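Local coordinates for fumarate lyase (Mesorhizobium sp., PDB 3C8T), which is a member of the fumarate lyase family, largely helical enzymes that typically assemble from four chains, at residues A[368-373]-A[381-386]; A[403-408]-A[418-423]. One frame throughout, in Å; residues are numbered along the deposited sequence.

Contact 1 (A[368-373]-A[381-386])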
ATOM      1  N   ALA A 368      30.753  14.654  27.209  1.00 35.17           N
ATOM      2  CA  ALA A 368      31.625  14.179  28.294  1.00 35.06           C
ATOM      3  C   ALA A 368      32.362  15.323  29.035  1.00 35.60           C
ATOM      4  O   ALA A 368      32.603  15.230  30.243  1.00 35.71           O
ATOM      5  CB  ALA A 368      32.645  13.168  27.754  1.00 34.41           C
ATOM      6  N   VAL A 369      32.782  16.368  28.312  1.00 35.63           N
ATOM      7  CA  VAL A 369      33.358  17.540  28.981  1.00 35.77           C
ATOM      8  C   VAL A 369      32.276  18.285  29.793  1.00 36.35           C
ATOM      9  O   VAL A 369      32.509  18.603  30.960  1.00 35.51           O
ATOM     10  CB  VAL A 369      34.094  18.478  28.005  1.00 36.22           C
ATOM     11  CG1 VAL A 369      34.772  19.648  28.760  1.00 35.34           C
ATOM     12  CG2 VAL A 369      35.120  17.688  27.131  1.00 36.07           C
ATOM     13  N   MET A 370      31.106  18.536  29.192  1.00 37.76           N
ATOM     14  CA  MET A 370      29.934  19.097  29.909  1.00 39.44           C
ATOM     15  C   MET A 370      29.638  18.353  31.224  1.00 39.89           C
ATOM     16  O   MET A 370      29.587  18.966  32.291  1.00 39.29           O
ATOM     17  CB  MET A 370      28.672  19.070  29.037  1.00 39.71           C
ATOM     18  CG  MET A 370      28.654  20.027  27.844  1.00 41.76           C
ATOM     19  SD  MET A 370      27.265  19.767  26.685  1.00 40.48           S
ATOM     20  CE  MET A 370      27.866  20.666  25.256  1.00 42.78           C
ATOM     21  N   MET A 371      29.444  17.036  31.143  1.00 40.26           N
ATOM     22  CA  MET A 371      29.220  16.169  32.319  0.50 40.24           C
ATOM     23  C   MET A 371      30.291  16.434  33.385  1.00 40.69           C
ATOM     24  O   MET A 371      30.005  16.597  34.565  1.00 40.70           O
ATOM     25  CB  MET A 371      29.224  14.679  31.892  0.50 40.21           C
ATOM     26  CG  MET A 371      28.983  13.613  33.008  0.50 40.30           C
ATOM     27  SD  MET A 371      29.570  11.932  32.585  0.50 38.91           S
ATOM     28  CE  MET A 371      31.272  12.310  32.094  0.50 38.71           C
ATOM     29  N   ALA A 372      31.548  16.467  32.960  1.00 40.49           N
ATOM     30  CA  ALA A 372      32.642  16.670  33.910  1.00 40.99           C
ATOM     31  C   ALA A 372      32.725  18.092  34.476  1.00 41.22           C
ATOM     32  O   ALA A 372      33.200  18.296  35.593  1.00 41.74           O
ATOM     33  CB  ALA A 372      33.972  16.289  33.281  1.00 41.18           C
ATOM     34  N   LEU A 373      32.284  19.063  33.690  1.00 41.12           N
ATOM     35  CA  LEU A 373      32.430  20.455  34.027  1.00 41.26           C
ATOM     36  C   LEU A 373      31.306  20.916  34.960  1.00 42.02           C
ATOM     37  O   LEU A 373      31.568  21.623  35.925  1.00 41.18           O
ATOM     38  CB  LEU A 373      32.486  21.323  32.746  1.00 41.29           C
ATOM     39  CG  LEU A 373      32.803  22.828  32.905  1.00 39.93           C
ATOM     40  CD1 LEU A 373      34.144  23.095  33.663  1.00 39.31           C
ATOM     41  CD2 LEU A 373      32.807  23.533  31.577  1.00 40.77           C
ATOM     42  N   GLU A 381      25.798  26.648  32.446  1.00 46.94           N
ATOM     43  CA  GLU A 381      27.113  27.260  32.279  1.00 46.79           C
ATOM     44  C   GLU A 381      28.095  26.297  31.600  1.00 45.77           C
ATOM     45  O   GLU A 381      28.790  26.681  30.664  1.00 45.26           O
ATOM     46  CB  GLU A 381      27.653  27.746  33.636  1.00 46.87           C
ATOM     47  CG  GLU A 381      26.751  28.822  34.356  1.00 50.19           C
ATOM     48  CD  GLU A 381      25.408  28.270  34.941  1.00 53.31           C
ATOM     49  OE1 GLU A 381      25.341  27.114  35.434  1.00 51.25           O
ATOM     50  OE2 GLU A 381      24.402  29.019  34.891  1.00 55.88           O
ATOM     51  N   ALA A 382      28.133  25.049  32.067  1.00 45.20           N
ATOM     52  CA  ALA A 382      29.003  24.029  31.484  1.00 45.14           C
ATOM     53  C   ALA A 382      28.640  23.822  30.027  1.00 45.46           C
ATOM     54  O   ALA A 382      29.514  23.770  29.164  1.00 45.93           O
ATOM     55  CB  ALA A 382      28.887  22.702  32.249  1.00 44.51           C
ATOM     56  N   HIS A 383      27.346  23.694  29.750  1.00 45.81           N
ATOM     57  CA  HIS A 383      26.859  23.592  28.370  1.00 46.64           C
ATOM     58  C   HIS A 383      27.252  24.785  27.493  1.00 45.75           C
ATOM     59  O   HIS A 383      27.727  24.609  26.364  1.00 45.53           O
ATOM     60  CB  HIS A 383      25.353  23.399  28.349  1.00 47.25           C
ATOM     61  CG  HIS A 383      24.797  23.259  26.974  1.00 51.77           C
ATOM     62  ND1 HIS A 383      24.502  24.349  26.174  1.00 54.81           N
ATOM     63  CD2 HIS A 383      24.490  22.158  26.245  1.00 54.01           C
ATOM     64  CE1 HIS A 383      24.034  23.923  25.013  1.00 55.82           C
ATOM     65  NE2 HIS A 383      24.024  22.599  25.028  1.00 57.08           N
ATOM     66  N   ASP A 384      27.085  25.995  28.011  1.00 45.49           N
ATOM     67  CA  ASP A 384      27.464  27.178  27.237  1.00 45.55           C
ATOM     68  C   ASP A 384      28.954  27.269  26.938  1.00 44.09           C
ATOM     69  O   ASP A 384      29.329  27.562  25.800  1.00 43.79           O
ATOM     70  CB  ASP A 384      26.938  28.474  27.869  1.00 46.77           C
ATOM     71  CG  ASP A 384      25.412  28.621  27.723  1.00 49.05           C
ATOM     72  OD1 ASP A 384      24.912  28.636  26.578  1.00 50.91           O
ATOM     73  OD2 ASP A 384      24.717  28.731  28.756  1.00 51.43           O
ATOM     74  N   ILE A 385      29.789  26.982  27.932  1.00 42.98           N
ATOM     75  CA  ILE A 385      31.262  27.020  27.771  1.00 42.34           C
ATOM     76  C   ILE A 385      31.756  26.047  26.677  1.00 41.90           C
ATOM     77  O   ILE A 385      32.562  26.421  25.815  1.00 41.19           O
ATOM     78  CB  ILE A 385      31.977  26.736  29.140  1.00 42.23           C
ATOM     79  CG1 ILE A 385      31.689  27.882  30.120  1.00 43.16           C
ATOM     80  CG2 ILE A 385      33.496  26.488  28.953  1.00 39.94           C
ATOM     81  CD1 ILE A 385      32.026  27.607  31.594  1.00 42.19           C
ATOM     82  N   VAL A 386      31.250  24.810  26.727  1.00 41.30           N
ATOM     83  CA  VAL A 386      31.702  23.732  25.855  1.00 40.53           C
ATOM     84  C   VAL A 386      31.148  23.927  24.457  1.00 41.06           C
ATOM     85  O   VAL A 386      31.838  23.628  23.481  1.00 40.85           O
ATOM     86  CB  VAL A 386      31.284  22.319  26.383  1.00 40.93           C
ATOM     87  CG1 VAL A 386      31.622  21.194  25.338  1.00 40.84           C
ATOM     88  CG2 VAL A 386      31.896  22.005  27.760  1.00 38.22           C
TER

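Contact 2 (A[403-408]-A[418-423])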
ATOM      1  N   VAL A 403      41.268  23.597  21.613  1.00 39.60           N
ATOM      2  CA  VAL A 403      40.520  24.823  21.930  1.00 39.93           C
ATOM      3  C   VAL A 403      40.322  24.923  23.440  1.00 41.07           C
ATOM      4  O   VAL A 403      40.665  25.954  24.053  1.00 42.21           O
ATOM      5  CB  VAL A 403      39.169  24.895  21.186  1.00 40.35           C
ATOM      6  CG1 VAL A 403      38.377  26.133  21.586  1.00 38.90           C
ATOM      7  CG2 VAL A 403      39.384  24.907  19.662  1.00 39.52           C
ATOM      8  N   LEU A 404      39.837  23.841  24.058  1.00 41.70           N
ATOM      9  CA  LEU A 404      39.451  23.857  25.489  1.00 42.49           C
ATOM     10  C   LEU A 404      40.589  24.137  26.465  1.00 42.26           C
ATOM     11  O   LEU A 404      40.388  24.758  27.513  1.00 41.69           O
ATOM     12  CB  LEU A 404      38.732  22.555  25.899  1.00 42.48           C
ATOM     13  CG  LEU A 404      37.371  22.257  25.261  1.00 43.86           C
ATOM     14  CD1 LEU A 404      36.855  20.917  25.784  1.00 41.02           C
ATOM     15  CD2 LEU A 404      36.347  23.391  25.465  1.00 42.85           C
ATOM     16  N   ARG A 405      41.771  23.662  26.101  1.00 42.90           N
ATOM     17  CA  ARG A 405      42.986  23.818  26.891  1.00 43.87           C
ATOM     18  C   ARG A 405      43.386  25.286  27.088  1.00 43.96           C
ATOM     19  O   ARG A 405      44.096  25.602  28.043  1.00 45.28           O
ATOM     20  CB  ARG A 405      44.145  23.069  26.203  1.00 43.72           C
ATOM     21  CG  ARG A 405      44.907  23.925  25.180  1.00 44.98           C
ATOM     22  CD  ARG A 405      46.029  23.170  24.494  1.00 46.17           C
ATOM     23  NE  ARG A 405      47.077  22.700  25.400  1.00 46.70           N
ATOM     24  CZ  ARG A 405      48.119  21.962  25.014  1.00 49.22           C
ATOM     25  NH1 ARG A 405      48.266  21.614  23.730  1.00 47.50           N
ATOM     26  NH2 ARG A 405      49.023  21.573  25.916  1.00 49.79           N
ATOM     27  N   THR A 406      42.966  26.169  26.181  1.00 44.02           N
ATOM     28  CA  THR A 406      43.332  27.585  26.246  1.00 44.08           C
ATOM     29  C   THR A 406      42.242  28.387  26.971  1.00 44.96           C
ATOM     30  O   THR A 406      42.363  29.608  27.080  1.00 45.22           O
ATOM     31  CB  THR A 406      43.532  28.233  24.833  1.00 44.27           C
ATOM     32  OG1 THR A 406      42.282  28.349  24.143  1.00 42.80           O
ATOM     33  CG2 THR A 406      44.522  27.462  23.974  1.00 42.82           C
ATOM     34  N   MET A 407      41.193  27.693  27.456  1.00 44.07           N
ATOM     35  CA  MET A 407      39.996  28.318  28.000  1.00 43.02           C
ATOM     36  C   MET A 407      39.994  28.115  29.524  1.00 44.39           C
ATOM     37  O   MET A 407      39.526  27.088  30.008  1.00 44.36           O
ATOM     38  CB  MET A 407      38.725  27.712  27.335  1.00 43.62           C
ATOM     39  CG  MET A 407      38.372  28.253  25.910  1.00 42.09           C
ATOM     40  SD  MET A 407      36.966  27.450  25.035  1.00 38.32           S
ATOM     41  CE  MET A 407      35.575  28.002  26.014  1.00 38.22           C
ATOM     42  N   PRO A 408      40.515  29.093  30.300  1.00 45.58           N
ATOM     43  CA  PRO A 408      40.762  28.780  31.733  1.00 46.37           C
ATOM     44  C   PRO A 408      39.522  28.394  32.555  1.00 46.97           C
ATOM     45  O   PRO A 408      39.646  27.701  33.571  1.00 47.10           O
ATOM     46  CB  PRO A 408      41.429  30.071  32.275  1.00 46.22           C
ATOM     47  CG  PRO A 408      41.981  30.761  31.023  1.00 46.14           C
ATOM     48  CD  PRO A 408      40.916  30.481  29.974  1.00 45.37           C
ATOM     49  N   ALA A 418      42.925  15.507  32.421  1.00 35.69           N
ATOM     50  CA  ALA A 418      41.484  15.211  32.362  1.00 36.34           C
ATOM     51  C   ALA A 418      40.842  15.629  31.003  1.00 36.52           C
ATOM     52  O   ALA A 418      40.045  14.875  30.455  1.00 35.70           O
ATOM     53  CB  ALA A 418      40.747  15.880  33.530  1.00 36.04           C
ATOM     54  N   LEU A 419      41.214  16.805  30.469  1.00 36.11           N
ATOM     55  CA  LEU A 419      40.704  17.259  29.161  1.00 36.58           C
ATOM     56  C   LEU A 419      41.079  16.330  28.000  1.00 36.49           C
ATOM     57  O   LEU A 419      40.218  16.026  27.151  1.00 36.64           O
ATOM     58  CB  LEU A 419      41.133  18.712  28.845  1.00 36.96           C
ATOM     59  CG  LEU A 419      40.306  19.802  29.538  1.00 38.04           C
ATOM     60  CD1 LEU A 419      40.854  21.191  29.213  1.00 38.37           C
ATOM     61  CD2 LEU A 419      38.791  19.672  29.142  1.00 38.89           C
ATOM     62  N   ARG A 420      42.345  15.902  27.969  1.00 35.34           N
ATOM     63  CA  ARG A 420      42.811  14.850  27.059  1.00 36.78           C
ATOM     64  C   ARG A 420      41.984  13.558  27.165  1.00 36.49           C
ATOM     65  O   ARG A 420      41.565  13.019  26.150  1.00 35.97           O
ATOM     66  CB  ARG A 420      44.287  14.510  27.310  1.00 36.87           C
ATOM     67  CG  ARG A 420      45.184  15.584  26.917  1.00 38.10           C
ATOM     68  CD  ARG A 420      46.602  15.164  27.101  1.00 40.31           C
ATOM     69  NE  ARG A 420      47.480  16.278  26.770  1.00 38.99           N
ATOM     70  CZ  ARG A 420      47.816  16.624  25.531  1.00 39.40           C
ATOM     71  NH1 ARG A 420      47.360  15.943  24.474  1.00 36.87           N
ATOM     72  NH2 ARG A 420      48.621  17.658  25.358  1.00 41.34           N
ATOM     73  N   ASP A 421      41.760  13.081  28.389  1.00 36.38           N
ATOM     74  CA  ASP A 421      40.934  11.880  28.635  1.00 37.35           C
ATOM     75  C   ASP A 421      39.454  12.051  28.148  1.00 36.50           C
ATOM     76  O   ASP A 421      38.898  11.189  27.464  1.00 36.09           O
ATOM     77  CB  ASP A 421      40.988  11.516  30.129  1.00 37.69           C
ATOM     78  CG  ASP A 421      42.383  10.999  30.570  1.00 41.93           C
ATOM     79  OD1 ASP A 421      43.199  10.653  29.668  1.00 42.05           O
ATOM     80  OD2 ASP A 421      42.651  10.938  31.812  1.00 44.19           O
ATOM     81  N   LEU A 422      38.854  13.181  28.490  1.00 35.34           N
ATOM     82  CA  LEU A 422      37.442  13.464  28.191  1.00 35.41           C
ATOM     83  C   LEU A 422      37.162  13.699  26.704  1.00 35.31           C
ATOM     84  O   LEU A 422      36.055  13.450  26.241  1.00 35.53           O
ATOM     85  CB  LEU A 422      36.946  14.668  29.003  1.00 35.03           C
ATOM     86  CG  LEU A 422      36.891  14.447  30.519  1.00 34.26           C
ATOM     87  CD1 LEU A 422      36.855  15.783  31.261  1.00 35.46           C
ATOM     88  CD2 LEU A 422      35.708  13.563  30.897  1.00 33.48           C
ATOM     89  N   THR A 423      38.168  14.183  25.982  1.00 34.86           N
ATOM     90  CA  THR A 423      38.063  14.391  24.557  1.00 34.46           C
ATOM     91  C   THR A 423      38.456  13.186  23.720  1.00 34.43           C
ATOM     92  O   THR A 423      38.369  13.258  22.503  1.00 34.62           O
ATOM     93  CB  THR A 423      38.798  15.688  24.077  1.00 34.52           C
ATOM     94  OG1 THR A 423      40.179  15.659  24.470  1.00 35.63           O
ATOM     95  CG2 THR A 423      38.119  16.912  24.665  1.00 32.69           C
TER

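Contact 1 (A[368-373]-A[381-386])
Met370 and Ala382 mark the closest backbone approach, with their CA atoms 5.3 Å apart, where the axes of 368-373 and 381-386 come within 8.6 Å at an angle of 140° between chain directions. The two segments belong to helices 366-377 and 379-395, which follow each other almost without a break, so the arrangement is a splayed, roughly antiparallel helical hairpin in the C-terminal region of this mostly helical family. No hydrogen bond bridges the segments; the evidence for their association is apolar contact. Ala382 faces the partner helix, and its short methyl group is compatible with the close backbones: Ala382 CB lies 3.9 Å from Leu373 CB and also touches the carbonyl oxygen of Met370. Beyond it, Leu373 sends CD2 over the backbone of the other helix, 3.8 Å from Ala382 CA, and this same methyl reaches the side chain of Ile385, which it meets at about a right angle. Met370 makes the largest contribution, packing on Val386 and His383. Its first torsion sets CG anti to the carbonyl carbon (chi1 -69°), which places Met370 CG 3.8 Å from Val386 CB, and the chain then runs on extended toward His383. There Met370 CE packs 3.8 Å from Val386 CG1. The sulfur reaches the imidazole of His383 obliquely, 58° off the ring normal, and the two side chains lie side by side, pointing the same way. Val369 CG1 touches Val386 CG2 at 3.9 Å, and the same side chain packs on Leu422 of helix 416-422, while Ile385 also leans on Val410. Where His383 is exposed, the nearest ring atom to the sulfur is His383 CD2, 3.7 Å from Met370 SD.

Contact 2 (A[403-408]-A[418-423])
Leu404 and Leu419 carry this contact in the C-terminal helical region of the lyase family, their side chains crossing at about a right angle with Leu404 CD1 4.1 Å from Leu419 CD2. The other branch of Leu419 meets backbone: Leu419 CD1 lies 4.0 Å from Leu404 O, at the start of a type I turn from Leu404 to Met407. Thr423 adds a looser touch, Thr423 CG2 to Leu404 CD1 at 4.3 Å. Nearer the solvent two like charges come together, Arg405 NH2 and Arg420 NH2 being 4.0 Å apart with guanidinium planes 84° from each other. The repulsion is probably eased by the salt bridges of Arg405 NH1 to Glu402 and NE to Glu416; Arg405 bends at chi3 (-62°), which turns NE away from a straight course. Arg420 also touches a crystal neighbour, so its pose may owe something to the lattice. Thr423 is itself held by its hydroxyl: Thr423 OG1 donates to Leu419 O at 2.7 Å, from the opposite face of the carbonyl plane to Thr423 N. Behind the contact, Thr406 OG1 donates to Val403 O at 2.9 Å, within the carbonyl plane. Farther out, Leu419 packs on Phe401 of helix 400-404, on Val410 and Leu414 of helix 408-414, and on Val369 of helix 366-377.

Overall arrangement
The two contacts follow in series along the chain, helix 379-395 being followed after a short connection by helix 400-404, and their centres lie about 11 Å apart. They touch directly: Val369 CG1 of contact 1 sits 3.8 Å from Leu404 CD1 of contact 2, and Ala372 CB lies 3.6 Å from Leu422 CD1. On the other helix of the hairpin, Met407 CE comes 3.4 Å from Ile385 O. Together they form a compact helical cluster at one end of the elongated subunit, their centres about 44 and 48 Å from the chain centre. Contact 1 also borders a second subunit, where Met371 packs on Ser199 of that chain.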